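Cell division protein FtsX (Streptococcus pneumoniae, PDB 6HE6) is a subunit of the FtsEX ABC transporter of cell division, and its large extracellular loop interacts with the essential peptidoglycan hydrolase PcsB. Local coordinates at residues V14-K18 against N83-D87; E21-Q25 against N36-V42; V42-L46 against A106-V112; N8-V12 against N94-V99. All blocks are in the same frame, centred on the assembly; numbering follows the deposited sequence. Where two conformers were deposited one is given.

In the fold
From the N terminus, contact 4 opens first at 8-12, where strand 11-16 begins, and contact 1 opens at 14-18, where that strand ends. Contact 2 then closes the shortest loop, 21-25 on 36-42, pinching the base of hairpin 26-35; it is nested inside contact 1, which closes at 83-87 and is nested inside contact 4, closing at 94-99. Contact 3 opens at 42-46, sharing Val42 with contact 2, and closes last at 106-112, so it crosses contacts 1 and 4. Contacts 1 and 4 sit at the two ends of the pairing between strands 11-16 and 88-93, while contact 3 joins helix 41-47 to the last part of helix 99-107 and the turn into strand 112-116.

Contact 1: residues V14-K18 against N83-D87. With CAT (dodecane-trimethylamine), chain C.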
# COMPACT_ATOMS: atom_id res chain seq x y z
N VAL A 14 1.39 -4.75 1.81
CA VAL A 14 2.74 -4.22 1.79
C VAL A 14 2.66 -2.76 2.21
O VAL A 14 2.12 -1.93 1.48
CB VAL A 14 3.40 -4.36 0.42
CG1 VAL A 14 4.80 -3.75 0.43
CG2 VAL A 14 3.46 -5.81 0.04
N TYR A 15 3.20 -2.44 3.39
CA TYR A 15 3.15 -1.08 3.93
C TYR A 15 4.36 -0.28 3.50
O TYR A 15 5.49 -0.79 3.52
CB TYR A 15 3.05 -1.11 5.46
CG TYR A 15 1.78 -1.75 5.92
CD1 TYR A 15 0.60 -1.03 5.93
CD2 TYR A 15 1.74 -3.07 6.31
CE1 TYR A 15 -0.59 -1.61 6.32
CE2 TYR A 15 0.57 -3.66 6.71
CZ TYR A 15 -0.60 -2.92 6.71
OH TYR A 15 -1.77 -3.50 7.11
N ILE A 16 4.14 0.97 3.11
CA ILE A 16 5.16 1.82 2.52
C ILE A 16 5.72 2.72 3.61
O ILE A 16 4.95 3.20 4.47
CB ILE A 16 4.60 2.66 1.35
CG1 ILE A 16 4.03 1.76 0.26
CG2 ILE A 16 5.69 3.54 0.74
CD1 ILE A 16 2.97 2.45 -0.57
N ARG A 17 7.04 2.95 3.60
CA ARG A 17 7.66 3.87 4.55
C ARG A 17 6.98 5.23 4.49
O ARG A 17 6.62 5.72 3.42
CB ARG A 17 9.16 4.04 4.25
CG ARG A 17 10.04 2.84 4.61
CD ARG A 17 11.45 3.28 4.94
NE ARG A 17 11.43 4.25 6.03
CZ ARG A 17 12.31 5.23 6.17
NH1 ARG A 17 13.28 5.39 5.28
NH2 ARG A 17 12.21 6.07 7.19
N LYS A 18 6.83 5.85 5.66
CA LYS A 18 6.03 7.07 5.79
C LYS A 18 6.60 8.24 5.00
O LYS A 18 5.88 9.21 4.75
CB LYS A 18 5.88 7.44 7.26
CG LYS A 18 4.53 7.08 7.86
CD LYS A 18 4.37 7.64 9.27
CE LYS A 18 2.92 7.52 9.74
NZ LYS A 18 1.93 7.99 8.72
N ASN A 83 -2.69 11.68 10.08
CA ASN A 83 -3.06 10.27 9.97
C ASN A 83 -1.83 9.42 10.28
O ASN A 83 -0.83 9.53 9.57
CB ASN A 83 -3.61 9.96 8.56
CG ASN A 83 -4.26 8.60 8.48
OD1 ASN A 83 -3.87 7.67 9.19
ND2 ASN A 83 -5.24 8.47 7.59
N PRO A 84 -1.85 8.60 11.33
CA PRO A 84 -0.67 7.78 11.66
C PRO A 84 -0.56 6.47 10.90
O PRO A 84 0.43 5.75 11.09
CB PRO A 84 -0.87 7.50 13.15
CG PRO A 84 -2.34 7.46 13.32
CD PRO A 84 -2.88 8.51 12.37
N LEU A 85 -1.54 6.13 10.07
CA LEU A 85 -1.52 4.88 9.33
C LEU A 85 -0.55 4.97 8.15
O LEU A 85 -0.06 6.04 7.79
CB LEU A 85 -2.92 4.51 8.85
CG LEU A 85 -4.02 4.46 9.92
CD1 LEU A 85 -5.38 4.12 9.31
CD2 LEU A 85 -3.65 3.46 11.03
N TYR A 86 -0.27 3.82 7.55
CA TYR A 86 0.70 3.69 6.46
C TYR A 86 -0.03 3.43 5.16
O TYR A 86 -0.90 2.55 5.10
CB TYR A 86 1.68 2.55 6.73
CG TYR A 86 2.75 2.85 7.75
CD1 TYR A 86 2.43 3.27 9.03
CD2 TYR A 86 4.10 2.69 7.42
CE1 TYR A 86 3.41 3.55 9.96
CE2 TYR A 86 5.09 2.97 8.35
CZ TYR A 86 4.73 3.39 9.61
OH TYR A 86 5.71 3.66 10.54
N ASP A 87 0.33 4.18 4.10
CA ASP A 87 -0.02 3.78 2.74
C ASP A 87 0.41 2.34 2.50
O ASP A 87 1.41 1.87 3.06
CB ASP A 87 0.67 4.68 1.70
CG ASP A 87 0.13 6.09 1.69
OD1 ASP A 87 -0.93 6.35 2.31
OD2 ASP A 87 0.76 6.95 1.03
C1 CAT C . -6.79 11.53 11.52
C2 CAT C . -7.50 10.35 12.20
C3 CAT C . -6.53 9.19 12.45
C4 CAT C . -6.96 8.29 13.62
C5 CAT C . -6.00 7.09 13.73
C6 CAT C . -6.13 6.29 15.04
C7 CAT C . -4.77 6.26 15.74
C8 CAT C . -4.54 5.04 16.64
C9 CAT C . -3.06 4.68 16.55
C10 CAT C . -2.62 3.78 17.71
C11 CAT C . -1.64 2.73 17.17
C12 CAT C . -0.37 2.70 18.02
CA1 CAT C . -6.74 13.03 9.63
CB1 CAT C . -7.70 10.87 9.44
CC1 CAT C . -8.78 12.58 10.71
NE1 CAT C . -7.50 12.00 10.33
O HOH W 1 3.07 5.33 4.28
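The ladder between strands 11-16 and 88-93 opens up here. Ile16 N still donates to Asp87 O over 2.9 Å, nearly straight at 167°, and the same carbonyl O lies 3.5 Å from Tyr15 CA in a CA-H...O contact. The return bond is replaced by a water, which donates to Ile16 O (2.8 Å) and accepts weakly from Asp87 N (3.0 Å). Further out, the ammonium of Lys18 serves the loop: Lys18 NZ donates to Leu85 O at 2.9 Å and, weakly, to Asn83 O at 3.3 Å. The aliphatic part of Lys18 crosses the Tyr86 ring, with Lys18 CG 4.1 Å from the ring centroid in a CH-pi contact. Within 83-87, Leu85 N is satisfied by Asn83 OD1 (2.9 Å), an Asx turn. Within this turn, Pro84 CG comes to 3.6 Å from C7 of dodecane-trimethylamine. Polar side-chain ends find partners outside: Asp87 OD1 accepts from Lys60 N, Asn83 ND2 donates weakly to Lys60 O, and Tyr15 OH bonds Gln116 OE1 on strand 112-116. This is the frayed end of a central antiparallel strand pair, leading through a turn into the ligand pocket that Asn83 and Pro84 share with Tyr64, Phe78, Glu79 and Asp81.

Contact 2: residues E21-Q25 against N36-V42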
# COMPACT_ATOMS: atom_id res chain seq x y z
N GLU A 21 6.51 8.42 -1.17
CA GLU A 21 5.22 8.60 -1.82
C GLU A 21 5.28 7.82 -3.13
O GLU A 21 5.58 8.35 -4.19
CB GLU A 21 4.90 10.10 -2.00
CG GLU A 21 4.39 10.75 -0.71
CD GLU A 21 4.64 12.25 -0.64
OE1 GLU A 21 4.31 12.94 -1.61
OE2 GLU A 21 5.14 12.72 0.40
N ASP A 22 5.00 6.52 -3.03
CA ASP A 22 5.14 5.65 -4.19
C ASP A 22 4.04 5.88 -5.22
O ASP A 22 4.25 5.60 -6.40
CB ASP A 22 5.15 4.19 -3.75
CG ASP A 22 5.76 3.28 -4.79
OD1 ASP A 22 6.97 3.40 -5.02
OD2 ASP A 22 5.02 2.44 -5.36
N ASN A 23 2.89 6.40 -4.79
CA ASN A 23 1.72 6.56 -5.63
C ASN A 23 1.57 7.98 -6.16
O ASN A 23 0.60 8.27 -6.88
CB ASN A 23 0.46 6.17 -4.83
CG ASN A 23 -0.81 6.31 -5.63
OD1 ASN A 23 -1.65 7.15 -5.33
ND2 ASN A 23 -0.95 5.49 -6.66
N SER A 24 2.49 8.87 -5.83
CA SER A 24 2.42 10.26 -6.23
C SER A 24 3.28 10.46 -7.47
O SER A 24 4.49 10.26 -7.41
CB SER A 24 2.89 11.18 -5.10
OG SER A 24 2.06 11.00 -3.97
N GLN A 25 2.64 10.90 -8.56
CA GLN A 25 3.35 11.13 -9.81
C GLN A 25 4.19 12.39 -9.77
O GLN A 25 5.25 12.43 -10.39
CB GLN A 25 2.36 11.22 -10.98
CG GLN A 25 1.40 10.05 -11.09
CD GLN A 25 0.30 10.31 -12.11
OE1 GLN A 25 -0.54 11.18 -11.93
NE2 GLN A 25 0.31 9.54 -13.18
N ASN A 36 8.07 13.16 -9.63
CA ASN A 36 8.56 12.32 -8.54
C ASN A 36 9.37 11.19 -9.14
O ASN A 36 8.81 10.25 -9.70
CB ASN A 36 7.38 11.78 -7.72
CG ASN A 36 7.83 10.91 -6.58
OD1 ASN A 36 9.02 10.77 -6.34
ND2 ASN A 36 6.88 10.30 -5.87
N ASN A 37 10.70 11.27 -9.03
CA ASN A 37 11.56 10.21 -9.53
C ASN A 37 11.33 8.88 -8.82
O ASN A 37 11.68 7.83 -9.37
CB ASN A 37 13.03 10.59 -9.38
CG ASN A 37 13.42 11.70 -10.32
OD1 ASN A 37 12.78 11.92 -11.33
ND2 ASN A 37 14.50 12.41 -9.98
N ASP A 38 10.77 8.88 -7.62
CA ASP A 38 10.55 7.65 -6.89
C ASP A 38 9.17 7.06 -7.15
O ASP A 38 8.77 6.12 -6.46
CB ASP A 38 10.75 7.87 -5.39
CG ASP A 38 12.20 8.16 -5.04
OD1 ASP A 38 13.07 7.93 -5.90
OD2 ASP A 38 12.46 8.61 -3.90
N TYR A 39 8.46 7.56 -8.16
CA TYR A 39 7.11 7.12 -8.45
C TYR A 39 7.11 5.66 -8.86
O TYR A 39 7.85 5.25 -9.77
CB TYR A 39 6.50 7.98 -9.55
CG TYR A 39 5.16 7.50 -10.06
CD1 TYR A 39 4.05 7.51 -9.24
CD2 TYR A 39 5.02 7.03 -11.36
CE1 TYR A 39 2.82 7.07 -9.71
CE2 TYR A 39 3.81 6.59 -11.83
CZ TYR A 39 2.71 6.61 -11.00
OH TYR A 39 1.50 6.18 -11.45
N HIS A 40 6.29 4.86 -8.18
CA HIS A 40 6.04 3.46 -8.56
C HIS A 40 7.26 2.57 -8.42
O HIS A 40 7.27 1.44 -8.92
CB HIS A 40 5.48 3.37 -9.99
CG HIS A 40 3.99 3.51 -10.05
ND1 HIS A 40 3.21 3.68 -8.93
CD2 HIS A 40 3.13 3.47 -11.10
CE1 HIS A 40 1.94 3.75 -9.28
NE2 HIS A 40 1.87 3.63 -10.60
N LYS A 41 8.29 3.04 -7.71
CA LYS A 41 9.45 2.19 -7.43
C LYS A 41 9.04 0.91 -6.73
O LYS A 41 9.51 -0.19 -7.06
CB LYS A 41 10.45 2.96 -6.55
CG LYS A 41 11.76 3.32 -7.23
CD LYS A 41 11.55 4.06 -8.53
CE LYS A 41 12.88 4.26 -9.27
NZ LYS A 41 13.98 4.73 -8.37
N VAL A 42 8.17 1.02 -5.72
CA VAL A 42 7.72 -0.16 -4.99
C VAL A 42 6.69 -0.93 -5.80
O VAL A 42 6.75 -2.17 -5.87
CB VAL A 42 7.18 0.24 -3.61
CG1 VAL A 42 6.63 -0.99 -2.90
CG2 VAL A 42 8.28 0.92 -2.80
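Two backbone bonds join the segments: Asn36 N donates to Gln25 O (3.0 Å, 167°) and His40 N to Asp22 O (2.8 Å). The Asn36 side-chain amide adds two more. Asn36 ND2 reaches Ser24 O at 2.8 Å and, weakly, Glu21 O at 2.9 Å, while Asn36 OD1 takes Asp38 N at 2.9 Å in an Asx turn, so one side chain braces both segments. The carboxylate of Asp22 faces the start of the helix, with Asp22 OD1 receiving Val42 N at 2.8 Å (171°). A CH-pi contact sets Gln25 CG over a face of the Tyr39 ring, 4.0 Å from its centroid. The backbone of 36-42 folds through a type I turn, Asn36 to Tyr39, and a type II turn, Asp38 to Lys41, whose third position gives His40 its positive phi. Asp22 OD2 also accepts from Tyr43 N and pairs with Tyr89 OH, so the base of hairpin 26-35 is tied to the first turn of helix 41-47 and to strand 88-93.

Contact 3: residues V42-L46 against A106-V112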
# COMPACT_ATOMS: atom_id res chain seq x y z
N VAL A 42 8.17 1.02 -5.72
CA VAL A 42 7.72 -0.16 -4.99
C VAL A 42 6.69 -0.93 -5.80
O VAL A 42 6.75 -2.17 -5.87
CB VAL A 42 7.18 0.24 -3.61
CG1 VAL A 42 6.63 -0.99 -2.90
CG2 VAL A 42 8.28 0.92 -2.80
N TYR A 43 5.74 -0.21 -6.41
CA TYR A 43 4.73 -0.84 -7.25
C TYR A 43 5.39 -1.76 -8.28
O TYR A 43 5.04 -2.93 -8.39
CB TYR A 43 3.85 0.23 -7.95
CG TYR A 43 2.94 -0.32 -9.05
CD1 TYR A 43 1.68 -0.81 -8.75
CD2 TYR A 43 3.37 -0.37 -10.38
CE1 TYR A 43 0.86 -1.33 -9.76
CE2 TYR A 43 2.56 -0.88 -11.37
CZ TYR A 43 1.31 -1.35 -11.05
OH TYR A 43 0.52 -1.86 -12.05
N ASP A 44 6.40 -1.25 -8.99
CA ASP A 44 6.97 -2.00 -10.11
C ASP A 44 7.67 -3.27 -9.65
O ASP A 44 7.55 -4.31 -10.31
CB ASP A 44 7.94 -1.12 -10.91
CG ASP A 44 7.25 -0.03 -11.69
OD1 ASP A 44 6.04 -0.16 -11.94
OD2 ASP A 44 7.95 0.92 -12.10
N SER A 45 8.39 -3.22 -8.52
CA SER A 45 9.08 -4.40 -8.01
C SER A 45 8.08 -5.49 -7.61
O SER A 45 8.33 -6.68 -7.84
CB SER A 45 9.94 -4.02 -6.81
OG SER A 45 10.88 -3.03 -7.18
N LEU A 46 6.97 -5.09 -7.00
CA LEU A 46 5.90 -6.05 -6.69
C LEU A 46 5.29 -6.60 -7.98
O LEU A 46 5.20 -7.82 -8.15
CB LEU A 46 4.83 -5.38 -5.83
CG LEU A 46 5.22 -4.85 -4.44
CD1 LEU A 46 4.11 -4.00 -3.82
CD2 LEU A 46 5.52 -6.02 -3.52
N ALA A 106 9.09 -9.07 -0.56
CA ALA A 106 8.54 -7.72 -0.46
C ALA A 106 9.24 -6.92 0.64
O ALA A 106 9.45 -5.71 0.48
CB ALA A 106 7.04 -7.77 -0.21
N LYS A 107 9.58 -7.55 1.76
CA LYS A 107 10.24 -6.80 2.82
C LYS A 107 11.62 -6.32 2.38
O LYS A 107 12.14 -5.35 2.93
CB LYS A 107 10.33 -7.63 4.12
CG LYS A 107 10.12 -6.84 5.46
CD LYS A 107 10.95 -5.56 5.54
CE LYS A 107 10.93 -4.87 6.88
NZ LYS A 107 11.33 -3.44 6.69
N LYS A 108 12.20 -6.94 1.34
CA LYS A 108 13.52 -6.57 0.84
C LYS A 108 13.49 -5.41 -0.15
O LYS A 108 14.56 -4.95 -0.56
CB LYS A 108 14.19 -7.79 0.21
CG LYS A 108 14.63 -8.81 1.26
CD LYS A 108 15.73 -9.71 0.75
CE LYS A 108 15.14 -10.96 0.12
NZ LYS A 108 15.88 -12.18 0.55
N ILE A 109 12.32 -4.94 -0.55
CA ILE A 109 12.23 -3.79 -1.45
C ILE A 109 12.48 -2.52 -0.66
O ILE A 109 11.91 -2.32 0.42
CB ILE A 109 10.85 -3.74 -2.13
CG1 ILE A 109 10.61 -5.02 -2.95
CG2 ILE A 109 10.75 -2.49 -2.99
CD1 ILE A 109 9.21 -5.13 -3.53
N GLU A 110 13.35 -1.65 -1.16
CA GLU A 110 13.59 -0.42 -0.42
C GLU A 110 12.41 0.52 -0.60
O GLU A 110 11.92 0.73 -1.71
CB GLU A 110 14.90 0.25 -0.85
CG GLU A 110 15.47 1.21 0.22
CD GLU A 110 15.13 0.81 1.67
OE1 GLU A 110 15.44 -0.33 2.10
OE2 GLU A 110 14.57 1.65 2.40
N GLY A 111 11.97 1.08 0.52
CA GLY A 111 10.73 1.80 0.63
C GLY A 111 9.65 1.05 1.38
O GLY A 111 8.74 1.68 1.92
N VAL A 112 9.74 -0.28 1.43
CA VAL A 112 8.77 -1.09 2.16
C VAL A 112 9.07 -1.00 3.65
O VAL A 112 10.18 -1.30 4.09
CB VAL A 112 8.80 -2.56 1.69
CG1 VAL A 112 8.07 -3.46 2.69
CG2 VAL A 112 8.20 -2.69 0.30
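Ala106, in the last part of helix 99-107, meets helix 41-47 through its methyl, with Ala106 CB 4.0 Å from Leu46 CD2. After the exposed lysines, Ile109 N donates to Ala106 O (3.1 Å), and the Ile109 CA-CB bond points toward the other helix: Ile109 CD1 packs on Ser45 CB at 3.5 Å and Leu46 CD2 at 3.8 Å, and Ile109 CG2 lies 4.2 Å from Val42 CG2. Glu110 contributes its backbone, Glu110 O lying 3.8 Å from Val42 CG2. Gly111 holds the third position of a type II turn from Ile109 to Val112, at phi 107°, where a CB would jam against the carbonyl of Glu110. Val112 closes the turn, its N bonded to Ile109 O (3.1 Å), and Val112 CG2 touches Val42 CG1 at 3.9 Å. Leu46 and Ala106 both rest on Val14 of strand 11-16. Such apolar packing of two crossover helices on one face of a four-stranded antiparallel sheet, in strand order 2-3-1-4, belongs to the ferredoxin-like fold.

Contact 4: residues N8-V12 against N94-V99; sequences NNVRV and NAPNDV
At the edge of this ferredoxin-like domain, the entry to strand 11-16 packs beside the turn leading from strand 88-93 into helix 99-107. Residues 94-99 bend after extended Ala95: Pro96 to Asp98 have helical angles, Asp98 N bonds Ala95 O (3.2 Å) and Val99 N bonds Pro96 O (3.1 Å). Asn8 and Asn9 form a 3-10 segment, Asn8 OD1 accepting from Arg11 NH1 at 2.8 Å. Asn9 (phi/psi -75/-2, chi1 63°, p) puts Asn9 ND2 3.8 Å from Pro96 CG; Asn9 O lies 3.5 Å from Pro96 CA, a CA-H...O contact, and 3.7 Å from Val99 CG2. Val10 (-134/4, chi1 p) sets the register, its CA 5.0 Å from Pro96 CA; Val10 CG2 lies 3.9 Å from Ala95 C, and its backbone pairs with Ala93. Arg11 begins the extended run at -94/134. Val12 (-128/134, chi1 174°), paired with Val91, has its CA-CB bond toward the helix start, where Val99 has chi1 155°. No hydrogen bond crosses; the buried end is Val12 CG2 against Val99 CG1 at 3.7 Å.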
# COMPACT_ATOMS: atom_id res chain seq x y z
N ASN A 8 -8.79 -13.98 1.39
CA ASN A 8 -7.87 -13.84 2.52
C ASN A 8 -6.59 -14.65 2.29
O ASN A 8 -5.49 -14.19 2.63
CB ASN A 8 -8.58 -14.27 3.81
CG ASN A 8 -7.66 -14.31 5.04
OD1 ASN A 8 -6.73 -13.51 5.17
ND2 ASN A 8 -7.94 -15.24 5.95
N ASN A 9 -6.73 -15.84 1.71
CA ASN A 9 -5.63 -16.80 1.67
C ASN A 9 -4.58 -16.42 0.65
O ASN A 9 -3.57 -17.11 0.53
CB ASN A 9 -6.17 -18.22 1.37
CG ASN A 9 -6.85 -18.33 0.00
OD1 ASN A 9 -6.93 -17.38 -0.75
ND2 ASN A 9 -7.39 -19.51 -0.29
N VAL A 10 -4.79 -15.32 -0.08
CA VAL A 10 -3.95 -15.00 -1.23
C VAL A 10 -3.57 -13.52 -1.15
O VAL A 10 -2.89 -12.99 -2.03
CB VAL A 10 -4.69 -15.37 -2.53
CG1 VAL A 10 -5.61 -14.26 -3.03
CG2 VAL A 10 -3.74 -15.85 -3.57
N ARG A 11 -3.98 -12.86 -0.08
CA ARG A 11 -3.75 -11.43 0.08
C ARG A 11 -2.46 -11.21 0.86
O ARG A 11 -2.22 -11.88 1.87
CB ARG A 11 -4.95 -10.79 0.76
CG ARG A 11 -4.82 -9.32 1.11
CD ARG A 11 -5.34 -9.07 2.52
NE ARG A 11 -4.32 -9.38 3.50
CZ ARG A 11 -4.34 -10.44 4.31
NH1 ARG A 11 -5.35 -11.29 4.24
NH2 ARG A 11 -3.35 -10.65 5.17
N VAL A 12 -1.63 -10.30 0.37
CA VAL A 12 -0.48 -9.80 1.11
C VAL A 12 -0.55 -8.28 1.10
O VAL A 12 -0.82 -7.67 0.06
CB VAL A 12 0.86 -10.27 0.51
CG1 VAL A 12 2.01 -9.61 1.22
CG2 VAL A 12 1.01 -11.77 0.64
N ASN A 94 -0.83 -15.55 -6.88
CA ASN A 94 -1.46 -16.47 -7.82
C ASN A 94 -2.04 -17.70 -7.12
O ASN A 94 -3.05 -18.26 -7.57
CB ASN A 94 -0.46 -16.91 -8.90
CG ASN A 94 -0.42 -15.96 -10.10
OD1 ASN A 94 -1.37 -15.22 -10.37
ND2 ASN A 94 0.70 -15.97 -10.82
N ALA A 95 -1.41 -18.14 -6.03
CA ALA A 95 -1.86 -19.30 -5.27
C ALA A 95 -1.56 -19.04 -3.81
O ALA A 95 -0.67 -18.23 -3.50
CB ALA A 95 -1.17 -20.59 -5.73
N PRO A 96 -2.27 -19.68 -2.89
CA PRO A 96 -1.93 -19.53 -1.47
C PRO A 96 -0.47 -19.83 -1.16
O PRO A 96 0.14 -19.11 -0.36
CB PRO A 96 -2.88 -20.51 -0.77
CG PRO A 96 -4.05 -20.63 -1.70
CD PRO A 96 -3.50 -20.48 -3.09
N ASN A 97 0.12 -20.84 -1.80
CA ASN A 97 1.48 -21.26 -1.47
C ASN A 97 2.53 -20.23 -1.85
O ASN A 97 3.64 -20.27 -1.31
CB ASN A 97 1.78 -22.60 -2.13
CG ASN A 97 1.12 -23.75 -1.41
OD1 ASN A 97 0.59 -23.58 -0.31
ND2 ASN A 97 1.14 -24.93 -2.02
N ASP A 98 2.22 -19.31 -2.78
CA ASP A 98 3.15 -18.26 -3.18
C ASP A 98 3.23 -17.12 -2.17
O ASP A 98 4.12 -16.26 -2.30
CB ASP A 98 2.74 -17.66 -4.53
CG ASP A 98 2.68 -18.69 -5.64
OD1 ASP A 98 3.57 -19.55 -5.72
OD2 ASP A 98 1.74 -18.61 -6.45
N VAL A 99 2.34 -17.09 -1.18
CA VAL A 99 2.21 -15.92 -0.32
C VAL A 99 3.46 -15.72 0.52
O VAL A 99 3.98 -14.60 0.63
CB VAL A 99 0.96 -16.04 0.58
CG1 VAL A 99 1.13 -15.22 1.86
CG2 VAL A 99 -0.28 -15.65 -0.17